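PDB 5I2A: diol-dehydratase from Roseburia inulinivorans, which catalyses the B12-independent dehydration of 1,2-propanediol, probably as a lyase of the glycyl radical enzyme family. Local coordinates for residues 456-466 with 492-503; 561-570 with 662-670. One frame throughout, in Å; residues are numbered along the deposited sequence.

Interactions 1 and 2 are two helix-on-helix contacts with centres about 14 Å apart, both within the pyruvate formate lyase-like part of the chain. They share no element yet pack against each other: helix 558-574 of interaction 2 rests on both helices of interaction 1, for example with I568 CD1 3.4 Å from F492 CZ, and helix 661-678 also reaches helix 489-521 where E669 meets M493. Interaction 1 is wholly buried, and aromatic, aliphatic and sulfur groups carry it with one hydrogen bond across. Interaction 2 is buried along its alanine, valine and leucine side, but it ends in a partly exposed cluster of lysines and glutamates, so its chemistry changes from apolar to ionic toward the surface.

Interaction 1. Residues 456-466 with 492-503; sequences FNMCRPLEMVF and FMEAYRKQMLYN
F492 and Y496 both carry CG anti to the backbone N (chi1 -173° and 178°), which brings their rings, one turn apart, up to helix 459-466. V465 is a knob in the hole formed by F492, A495, Y496 and Q499: its CG1 lies over the F492 face, 3.7 Å from the ring centroid, and its CG2 presses on Y496 CA at 3.5 Å. L462 CD1 meets the same phenyl ring at its edge, 3.6 Å from F492 CE1. F492 in turn points an edge at the face of F466, a T-shaped pair with planes at 67°. Further along, P461 CG touches M500 SD at 3.6 Å, and that sulfur reaches the edge of the F456 ring, 3.8 Å from F456 CE1, as a Met-aromatic contact. Q499 lays CB against the P461 ring, while its amide is held by S477, I478 and T480. Across the interface the one hydrogen bond runs from Y496 OH to M458 O (2.9 Å), the hydroxyl approaching tilted out of the carbonyl plane. Strand 454-457 and helix 459-467 are therefore joined to helix 489-521 mainly through apolar and aromatic contacts, with Y496 OH supplying the one polar tie, to the buried carbonyl of M458.

Interaction 2. Residues 561-570 with 662-670; sequences VADSLYTIKK and EVDELAREA
A562 and A667 bring helices 558-574 and 661-678 together in a close helix-helix crossing of the pyruvate formate lyase-like fold, with segment axes 8.2 Å apart at 122°. Apolar contact is tightest at the alanines. A562 CB is only 3.4 Å from A667 CA, closer than a usual carbon contact, and with just a methyl on each side the backbones can approach this far. Beside it, V561 CG1 packs on A670 CB, and L666 sends CD1 to the backbone of the opposite helix, 3.6 Å from Y566 N.

The aromatic part centres on Y566. V663 CG2 sits over the middle of one ring face, 3.8 Å from the centroid in a CH-pi contact, while K570 CG covers the opposite face toward the rim. The ring is thereby held between a valine methyl and a lysine chain, and the E662 carboxylate stands nearly perpendicular to it, with OE1 at the ring edge.

The ionic part gathers round E662. Its chain is extended, with CG anti to the backbone N (chi1 -164°), and K570 comes from the opposite direction to place NZ 2.9 Å from E662 OE2 on the syn side, with a weak second bond to OE1. K569 NZ uses the anti lone pair of the same OE2 at 3.3 Å, so that oxygen accepts from two ammonium groups. K569 NZ also has E665 OE2 at 4.0 Å, a long salt bridge. Replacing E662 by an alanine would probably leave K569 with only that long pairing across this contact and take from K570 its mate on the opposite helix, though E574 would remain.

D563 OD1, which accepts from Y656 N, also lies 3.4 Å from V663 CG1.

Interaction 1. Residues 456-466 with 492-503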
loop_
_atom_site.group_PDB
_atom_site.type_symbol
_atom_site.label_atom_id
_atom_site.label_comp_id
_atom_site.label_asym_id
_atom_site.label_seq_id
_atom_site.Cartn_x
_atom_site.Cartn_y
_atom_site.Cartn_z
ATOM N N PHE A 456 19.655 -21.294 0.737
ATOM C CA PHE A 456 20.957 -20.640 0.732
ATOM C C PHE A 456 22.071 -21.679 0.681
ATOM O O PHE A 456 22.152 -22.554 1.547
ATOM C CB PHE A 456 21.122 -19.757 1.978
ATOM C CG PHE A 456 22.401 -18.946 2.009
ATOM C CD1 PHE A 456 23.595 -19.505 2.460
ATOM C CD2 PHE A 456 22.397 -17.611 1.620
ATOM C CE1 PHE A 456 24.766 -18.741 2.519
ATOM C CE2 PHE A 456 23.569 -16.837 1.670
ATOM C CZ PHE A 456 24.752 -17.406 2.120
ATOM N N ASN A 457 22.943 -21.554 -0.316
ATOM C CA ASN A 457 24.040 -22.502 -0.501
ATOM C C ASN A 457 25.282 -22.042 0.267
ATOM O O ASN A 457 25.983 -21.140 -0.180
ATOM C CB ASN A 457 24.352 -22.656 -2.002
ATOM C CG ASN A 457 25.343 -23.783 -2.290
ATOM O OD1 ASN A 457 26.128 -24.172 -1.428
ATOM N ND2 ASN A 457 25.292 -24.318 -3.512
ATOM N N MET A 458 25.556 -22.667 1.406
ATOM C CA MET A 458 26.684 -22.250 2.237
ATOM C C MET A 458 28.029 -22.585 1.588
ATOM O O MET A 458 29.050 -22.061 2.007
ATOM C CB MET A 458 26.610 -22.884 3.641
ATOM C CG MET A 458 25.307 -22.581 4.408
ATOM S SD MET A 458 25.163 -23.501 5.958
ATOM C CE MET A 458 26.701 -23.053 6.729
ATOM N N CYS A 459 28.033 -23.433 0.563
ATOM C CA CYS A 459 29.273 -23.716 -0.159
ATOM C C CYS A 459 29.689 -22.609 -1.142
ATOM O O CYS A 459 30.866 -22.503 -1.497
ATOM C CB CYS A 459 29.156 -25.040 -0.931
ATOM S SG CYS A 459 29.011 -26.487 0.109
ATOM N N ARG A 460 28.737 -21.814 -1.627
ATOM C CA ARG A 460 29.118 -20.817 -2.626
ATOM C C ARG A 460 29.998 -19.700 -2.017
ATOM O O ARG A 460 30.995 -19.329 -2.630
ATOM C CB ARG A 460 27.888 -20.257 -3.339
ATOM C CG ARG A 460 27.190 -21.301 -4.241
ATOM C CD ARG A 460 27.297 -20.932 -5.742
ATOM N NE ARG A 460 28.660 -21.076 -6.188
ATOM C CZ ARG A 460 29.253 -20.401 -7.161
ATOM N NH1 ARG A 460 28.616 -19.478 -7.875
ATOM N NH2 ARG A 460 30.521 -20.677 -7.415
ATOM N N PRO A 461 29.660 -19.191 -0.807
ATOM C CA PRO A 461 30.599 -18.271 -0.155
ATOM C C PRO A 461 31.975 -18.885 0.097
ATOM O O PRO A 461 32.959 -18.148 0.087
ATOM C CB PRO A 461 29.901 -17.946 1.176
ATOM C CG PRO A 461 28.456 -18.033 0.837
ATOM C CD PRO A 461 28.399 -19.270 -0.049
ATOM N N LEU A 462 32.042 -20.200 0.300
ATOM C CA LEU A 462 33.333 -20.870 0.463
ATOM C C LEU A 462 34.132 -20.822 -0.846
ATOM O O LEU A 462 35.315 -20.504 -0.849
ATOM C CB LEU A 462 33.149 -22.326 0.915
ATOM C CG LEU A 462 34.444 -23.140 1.053
ATOM C CD1 LEU A 462 35.341 -22.565 2.145
ATOM C CD2 LEU A 462 34.127 -24.606 1.344
ATOM N N GLU A 463 33.478 -21.141 -1.951
ATOM C CA GLU A 463 34.109 -21.017 -3.261
ATOM C C GLU A 463 34.595 -19.589 -3.515
ATOM O O GLU A 463 35.642 -19.396 -4.122
ATOM C CB GLU A 463 33.153 -21.439 -4.366
ATOM C CG GLU A 463 32.884 -22.929 -4.404
ATOM C CD GLU A 463 32.125 -23.338 -5.653
ATOM O OE1 GLU A 463 30.890 -23.164 -5.698
ATOM O OE2 GLU A 463 32.768 -23.811 -6.601
ATOM N N MET A 464 33.851 -18.596 -3.031
ATOM C CA MET A 464 34.254 -17.205 -3.214
ATOM C C MET A 464 35.524 -16.860 -2.428
ATOM O O MET A 464 36.265 -15.960 -2.812
ATOM C CB MET A 464 33.124 -16.248 -2.825
ATOM C CG MET A 464 31.950 -16.222 -3.805
ATOM S SD MET A 464 32.375 -15.922 -5.548
ATOM C CE MET A 464 32.418 -17.591 -6.209
ATOM N N VAL A 465 35.792 -17.568 -1.340
ATOM C CA VAL A 465 37.035 -17.297 -0.625
ATOM C C VAL A 465 38.222 -17.674 -1.516
ATOM O O VAL A 465 39.199 -16.934 -1.591
ATOM C CB VAL A 465 37.124 -18.043 0.718
ATOM C CG1 VAL A 465 38.464 -17.746 1.407
ATOM C CG2 VAL A 465 35.978 -17.625 1.624
ATOM N N PHE A 466 38.113 -18.805 -2.213
ATOM C CA PHE A 466 39.173 -19.269 -3.107
ATOM C C PHE A 466 39.348 -18.328 -4.292
ATOM O O PHE A 466 40.468 -18.054 -4.719
ATOM C CB PHE A 466 38.888 -20.696 -3.612
ATOM C CG PHE A 466 39.223 -21.770 -2.604
ATOM C CD1 PHE A 466 40.526 -22.225 -2.464
ATOM C CD2 PHE A 466 38.239 -22.317 -1.794
ATOM C CE1 PHE A 466 40.852 -23.211 -1.532
ATOM C CE2 PHE A 466 38.551 -23.289 -0.865
ATOM C CZ PHE A 466 39.865 -23.741 -0.730
ATOM N N PHE A 492 41.593 -17.358 6.777
ATOM C CA PHE A 492 40.693 -17.987 5.822
ATOM C C PHE A 492 39.278 -18.011 6.403
ATOM O O PHE A 492 38.337 -17.640 5.724
ATOM C CB PHE A 492 41.164 -19.401 5.477
ATOM C CG PHE A 492 40.373 -20.059 4.367
ATOM C CD1 PHE A 492 39.123 -20.611 4.615
ATOM C CD2 PHE A 492 40.895 -20.153 3.091
ATOM C CE1 PHE A 492 38.392 -21.212 3.605
ATOM C CE2 PHE A 492 40.181 -20.766 2.075
ATOM C CZ PHE A 492 38.922 -21.291 2.334
ATOM N N MET A 493 39.144 -18.451 7.655
ATOM C CA MET A 493 37.838 -18.546 8.319
ATOM C C MET A 493 37.124 -17.213 8.337
ATOM O O MET A 493 35.924 -17.142 8.089
ATOM C CB MET A 493 37.977 -19.045 9.761
ATOM C CG MET A 493 37.770 -20.526 9.937
ATOM S SD MET A 493 36.102 -21.071 9.540
ATOM C CE MET A 493 35.457 -21.535 11.130
ATOM N N GLU A 494 37.878 -16.161 8.652
ATOM C CA GLU A 494 37.349 -14.813 8.696
ATOM C C GLU A 494 36.875 -14.361 7.313
ATOM O O GLU A 494 35.825 -13.734 7.182
ATOM C CB GLU A 494 38.402 -13.854 9.264
ATOM C CG GLU A 494 37.996 -12.390 9.265
ATOM C CD GLU A 494 36.757 -12.105 10.105
ATOM O OE1 GLU A 494 36.381 -12.932 10.955
ATOM O OE2 GLU A 494 36.151 -11.036 9.913
ATOM N N ALA A 495 37.639 -14.691 6.279
ATOM C CA ALA A 495 37.209 -14.405 4.918
ATOM C C ALA A 495 35.880 -15.122 4.600
ATOM O O ALA A 495 34.979 -14.539 3.994
ATOM C CB ALA A 495 38.291 -14.811 3.923
ATOM N N TYR A 496 35.768 -16.382 5.018
ATOM C CA TYR A 496 34.539 -17.140 4.814
ATOM C C TYR A 496 33.373 -16.513 5.574
ATOM O O TYR A 496 32.274 -16.390 5.030
ATOM C CB TYR A 496 34.713 -18.598 5.235
ATOM C CG TYR A 496 33.452 -19.426 5.093
ATOM C CD1 TYR A 496 32.801 -19.541 3.869
ATOM C CD2 TYR A 496 32.918 -20.096 6.175
ATOM C CE1 TYR A 496 31.643 -20.306 3.739
ATOM C CE2 TYR A 496 31.760 -20.855 6.056
ATOM C CZ TYR A 496 31.132 -20.955 4.846
ATOM O OH TYR A 496 29.992 -21.699 4.751
ATOM N N ARG A 497 33.620 -16.100 6.817
ATOM C CA ARG A 497 32.572 -15.462 7.623
ATOM C C ARG A 497 32.013 -14.239 6.885
ATOM O O ARG A 497 30.795 -14.031 6.837
ATOM C CB ARG A 497 33.093 -15.057 9.006
ATOM C CG ARG A 497 31.997 -14.611 9.982
ATOM C CD ARG A 497 32.568 -13.983 11.255
ATOM N NE ARG A 497 33.292 -12.750 10.968
ATOM C CZ ARG A 497 32.716 -11.563 10.805
ATOM N NH1 ARG A 497 31.401 -11.437 10.902
ATOM N NH2 ARG A 497 33.456 -10.497 10.550
ATOM N N LYS A 498 32.903 -13.458 6.278
ATOM C CA LYS A 498 32.481 -12.236 5.595
ATOM C C LYS A 498 31.747 -12.522 4.286
ATOM O O LYS A 498 30.780 -11.839 3.964
ATOM C CB LYS A 498 33.680 -11.318 5.320
ATOM C CG LYS A 498 34.330 -10.669 6.555
ATOM C CD LYS A 498 35.653 -10.018 6.139
ATOM C CE LYS A 498 36.420 -9.423 7.301
ATOM N NZ LYS A 498 37.818 -9.067 6.913
ATOM N N GLN A 499 32.216 -13.507 3.523
ATOM C CA GLN A 499 31.496 -13.919 2.324
ATOM C C GLN A 499 30.078 -14.363 2.695
ATOM O O GLN A 499 29.129 -14.098 1.972
ATOM C CB GLN A 499 32.220 -15.055 1.595
ATOM C CG GLN A 499 33.499 -14.647 0.899
ATOM C CD GLN A 499 33.235 -13.782 -0.310
ATOM O OE1 GLN A 499 32.096 -13.653 -0.766
ATOM N NE2 GLN A 499 34.283 -13.191 -0.839
ATOM N N MET A 500 29.959 -15.054 3.822
ATOM C CA MET A 500 28.669 -15.529 4.283
ATOM C C MET A 500 27.775 -14.347 4.645
ATOM O O MET A 500 26.651 -14.266 4.179
ATOM C CB MET A 500 28.838 -16.467 5.478
ATOM C CG MET A 500 29.401 -17.831 5.081
ATOM S SD MET A 500 28.150 -18.885 4.315
ATOM C CE MET A 500 27.232 -19.398 5.761
ATOM N N LEU A 501 28.296 -13.435 5.463
ATOM C CA LEU A 501 27.518 -12.304 5.958
ATOM C C LEU A 501 27.010 -11.433 4.816
ATOM O O LEU A 501 25.843 -11.061 4.791
ATOM C CB LEU A 501 28.342 -11.468 6.940
ATOM C CG LEU A 501 27.600 -10.336 7.654
ATOM C CD1 LEU A 501 26.374 -10.848 8.393
ATOM C CD2 LEU A 501 28.531 -9.594 8.605
ATOM N N TYR A 502 27.884 -11.127 3.864
ATOM C CA TYR A 502 27.492 -10.319 2.713
ATOM C C TYR A 502 26.314 -10.932 1.955
ATOM O O TYR A 502 25.326 -10.254 1.659
ATOM C CB TYR A 502 28.669 -10.138 1.760
ATOM C CG TYR A 502 28.347 -9.288 0.545
ATOM C CD1 TYR A 502 28.222 -7.911 0.655
ATOM C CD2 TYR A 502 28.163 -9.866 -0.704
ATOM C CE1 TYR A 502 27.937 -7.135 -0.448
ATOM C CE2 TYR A 502 27.874 -9.094 -1.817
ATOM C CZ TYR A 502 27.761 -7.731 -1.682
ATOM O OH TYR A 502 27.483 -6.954 -2.781
ATOM N N ASN A 503 26.419 -12.222 1.655
ATOM C CA ASN A 503 25.398 -12.874 0.855
ATOM C C ASN A 503 24.128 -13.205 1.637
ATOM O O ASN A 503 23.044 -13.227 1.072
ATOM C CB ASN A 503 25.987 -14.114 0.200
ATOM C CG ASN A 503 26.822 -13.748 -0.998
ATOM O OD1 ASN A 503 26.282 -13.373 -2.036
ATOM N ND2 ASN A 503 28.144 -13.792 -0.846
#

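Interaction 2. Residues 561-570 with 662-670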
loop_
_atom_site.group_PDB
_atom_site.type_symbol
_atom_site.label_atom_id
_atom_site.label_comp_id
_atom_site.label_asym_id
_atom_site.label_seq_id
_atom_site.Cartn_x
_atom_site.Cartn_y
_atom_site.Cartn_z
ATOM N N VAL A 561 30.894 -27.951 4.203
ATOM C CA VAL A 561 31.661 -26.804 4.686
ATOM C C VAL A 561 32.597 -27.198 5.831
ATOM O O VAL A 561 33.763 -26.826 5.835
ATOM C CB VAL A 561 30.726 -25.650 5.150
ATOM C CG1 VAL A 561 31.504 -24.561 5.887
ATOM C CG2 VAL A 561 29.988 -25.067 3.967
ATOM N N ALA A 562 32.091 -27.968 6.786
ATOM C CA ALA A 562 32.895 -28.366 7.931
ATOM C C ALA A 562 34.106 -29.186 7.497
ATOM O O ALA A 562 35.235 -28.918 7.915
ATOM C CB ALA A 562 32.067 -29.163 8.917
ATOM N N ASP A 563 33.856 -30.194 6.674
ATOM C CA ASP A 563 34.920 -31.062 6.200
ATOM C C ASP A 563 35.900 -30.287 5.325
ATOM O O ASP A 563 37.114 -30.493 5.412
ATOM C CB ASP A 563 34.341 -32.245 5.440
ATOM C CG ASP A 563 33.708 -33.288 6.362
ATOM O OD1 ASP A 563 34.162 -33.437 7.519
ATOM O OD2 ASP A 563 32.756 -33.956 5.922
ATOM N N SER A 564 35.368 -29.394 4.488
ATOM C CA SER A 564 36.199 -28.508 3.670
ATOM C C SER A 564 37.152 -27.676 4.521
ATOM O O SER A 564 38.357 -27.610 4.242
ATOM C CB SER A 564 35.329 -27.581 2.815
ATOM O OG SER A 564 34.726 -28.308 1.756
ATOM N N LEU A 565 36.612 -27.050 5.560
ATOM C CA LEU A 565 37.425 -26.235 6.447
ATOM C C LEU A 565 38.458 -27.092 7.181
ATOM O O LEU A 565 39.584 -26.653 7.404
ATOM C CB LEU A 565 36.554 -25.487 7.455
ATOM C CG LEU A 565 35.614 -24.418 6.895
ATOM C CD1 LEU A 565 34.741 -23.896 8.003
ATOM C CD2 LEU A 565 36.401 -23.274 6.255
ATOM N N TYR A 566 38.075 -28.306 7.558
ATOM C CA TYR A 566 39.015 -29.212 8.202
ATOM C C TYR A 566 40.183 -29.571 7.262
ATOM O O TYR A 566 41.333 -29.530 7.661
ATOM C CB TYR A 566 38.306 -30.479 8.681
ATOM C CG TYR A 566 39.212 -31.384 9.482
ATOM C CD1 TYR A 566 39.512 -31.098 10.810
ATOM C CD2 TYR A 566 39.784 -32.509 8.907
ATOM C CE1 TYR A 566 40.349 -31.917 11.549
ATOM C CE2 TYR A 566 40.622 -33.335 9.638
ATOM C CZ TYR A 566 40.899 -33.032 10.955
ATOM O OH TYR A 566 41.732 -33.841 11.676
ATOM N N THR A 567 39.875 -29.925 6.021
ATOM C CA THR A 567 40.902 -30.140 5.005
ATOM C C THR A 567 41.904 -28.978 4.942
ATOM O O THR A 567 43.124 -29.174 4.976
ATOM C CB THR A 567 40.281 -30.313 3.629
ATOM O OG1 THR A 567 39.663 -31.599 3.546
ATOM C CG2 THR A 567 41.339 -30.168 2.522
ATOM N N ILE A 568 41.368 -27.767 4.873
ATOM C CA ILE A 568 42.184 -26.569 4.730
ATOM C C ILE A 568 43.048 -26.347 5.958
ATOM O O ILE A 568 44.243 -26.088 5.844
ATOM C CB ILE A 568 41.310 -25.337 4.476
ATOM C CG1 ILE A 568 40.616 -25.482 3.117
ATOM C CG2 ILE A 568 42.141 -24.054 4.527
ATOM C CD1 ILE A 568 39.385 -24.631 2.973
ATOM N N LYS A 569 42.436 -26.483 7.131
ATOM C CA LYS A 569 43.144 -26.305 8.387
ATOM C C LYS A 569 44.280 -27.320 8.545
ATOM O O LYS A 569 45.399 -26.938 8.875
ATOM C CB LYS A 569 42.179 -26.406 9.563
ATOM C CG LYS A 569 42.795 -26.064 10.899
ATOM C CD LYS A 569 41.888 -26.499 12.040
ATOM C CE LYS A 569 42.266 -25.809 13.346
ATOM N NZ LYS A 569 41.744 -26.538 14.526
ATOM N N LYS A 570 43.996 -28.595 8.284
ATOM C CA LYS A 570 44.976 -29.672 8.467
ATOM C C LYS A 570 46.034 -29.777 7.378
ATOM O O LYS A 570 47.221 -29.705 7.663
ATOM C CB LYS A 570 44.277 -31.020 8.563
ATOM C CG LYS A 570 43.626 -31.276 9.885
ATOM C CD LYS A 570 44.613 -31.175 11.017
ATOM C CE LYS A 570 43.909 -31.376 12.336
ATOM N NZ LYS A 570 44.791 -31.077 13.495
ATOM N N GLU A 662 37.519 -32.411 16.736
ATOM C CA GLU A 662 38.200 -31.351 16.014
ATOM C C GLU A 662 37.513 -31.031 14.678
ATOM O O GLU A 662 37.482 -29.880 14.264
ATOM C CB GLU A 662 39.670 -31.692 15.780
ATOM C CG GLU A 662 40.444 -30.436 15.385
ATOM C CD GLU A 662 41.884 -30.693 15.034
ATOM O OE1 GLU A 662 42.287 -31.880 15.001
ATOM O OE2 GLU A 662 42.605 -29.697 14.791
ATOM N N VAL A 663 36.949 -32.036 14.015
ATOM C CA VAL A 663 36.139 -31.781 12.830
ATOM C C VAL A 663 34.819 -31.149 13.226
ATOM O O VAL A 663 34.411 -30.136 12.664
ATOM C CB VAL A 663 35.816 -33.054 12.044
ATOM C CG1 VAL A 663 35.214 -32.672 10.709
ATOM C CG2 VAL A 663 37.057 -33.886 11.848
ATOM N N ASP A 664 34.156 -31.757 14.203
ATOM C CA ASP A 664 32.797 -31.367 14.545
ATOM C C ASP A 664 32.710 -29.938 15.077
ATOM O O ASP A 664 31.691 -29.272 14.893
ATOM C CB ASP A 664 32.206 -32.339 15.557
ATOM C CG ASP A 664 32.069 -33.753 14.998
ATOM O OD1 ASP A 664 32.219 -33.928 13.767
ATOM O OD2 ASP A 664 31.809 -34.683 15.785
ATOM N N GLU A 665 33.776 -29.460 15.710
ATOM C CA GLU A 665 33.761 -28.112 16.270
ATOM C C GLU A 665 33.715 -27.105 15.122
ATOM O O GLU A 665 33.118 -26.044 15.247
ATOM C CB GLU A 665 34.978 -27.864 17.182
ATOM C CG GLU A 665 36.308 -27.692 16.430
ATOM C CD GLU A 665 37.537 -27.588 17.342
ATOM O OE1 GLU A 665 37.381 -27.480 18.580
ATOM O OE2 GLU A 665 38.667 -27.608 16.805
ATOM N N LEU A 666 34.328 -27.450 13.995
ATOM C CA LEU A 666 34.264 -26.603 12.810
ATOM C C LEU A 666 32.862 -26.616 12.187
ATOM O O LEU A 666 32.420 -25.615 11.652
ATOM C CB LEU A 666 35.296 -27.034 11.775
ATOM C CG LEU A 666 36.766 -26.848 12.150
ATOM C CD1 LEU A 666 37.646 -27.320 11.015
ATOM C CD2 LEU A 666 37.068 -25.396 12.484
ATOM N N ALA A 667 32.171 -27.746 12.261
ATOM C CA ALA A 667 30.786 -27.799 11.807
ATOM C C ALA A 667 29.930 -26.856 12.637
ATOM O O ALA A 667 29.103 -26.126 12.093
ATOM C CB ALA A 667 30.248 -29.207 11.879
ATOM N N ARG A 668 30.140 -26.878 13.950
ATOM C CA ARG A 668 29.400 -26.017 14.864
ATOM C C ARG A 668 29.696 -24.551 14.569
ATOM O O ARG A 668 28.790 -23.725 14.477
ATOM C CB ARG A 668 29.750 -26.338 16.325
ATOM C CG ARG A 668 29.053 -25.447 17.379
ATOM C CD ARG A 668 29.501 -25.822 18.808
ATOM N NE ARG A 668 28.892 -25.002 19.861
ATOM C CZ ARG A 668 27.697 -25.224 20.408
ATOM N NH1 ARG A 668 26.937 -26.233 19.990
ATOM N NH2 ARG A 668 27.244 -24.424 21.369
ATOM N N GLU A 669 30.975 -24.240 14.425
ATOM C CA GLU A 669 31.414 -22.869 14.186
ATOM C C GLU A 669 30.894 -22.351 12.840
ATOM O O GLU A 669 30.434 -21.216 12.733
ATOM C CB GLU A 669 32.949 -22.790 14.258
ATOM C CG GLU A 669 33.528 -21.397 14.355
ATOM C CD GLU A 669 35.055 -21.388 14.522
ATOM O OE1 GLU A 669 35.648 -22.441 14.851
ATOM O OE2 GLU A 669 35.663 -20.315 14.322
ATOM N N ALA A 670 30.944 -23.191 11.818
ATOM C CA ALA A 670 30.496 -22.785 10.493
ATOM C C ALA A 670 28.981 -22.588 10.450
ATOM O O ALA A 670 28.499 -21.682 9.783
ATOM C CB ALA A 670 30.918 -23.801 9.453
#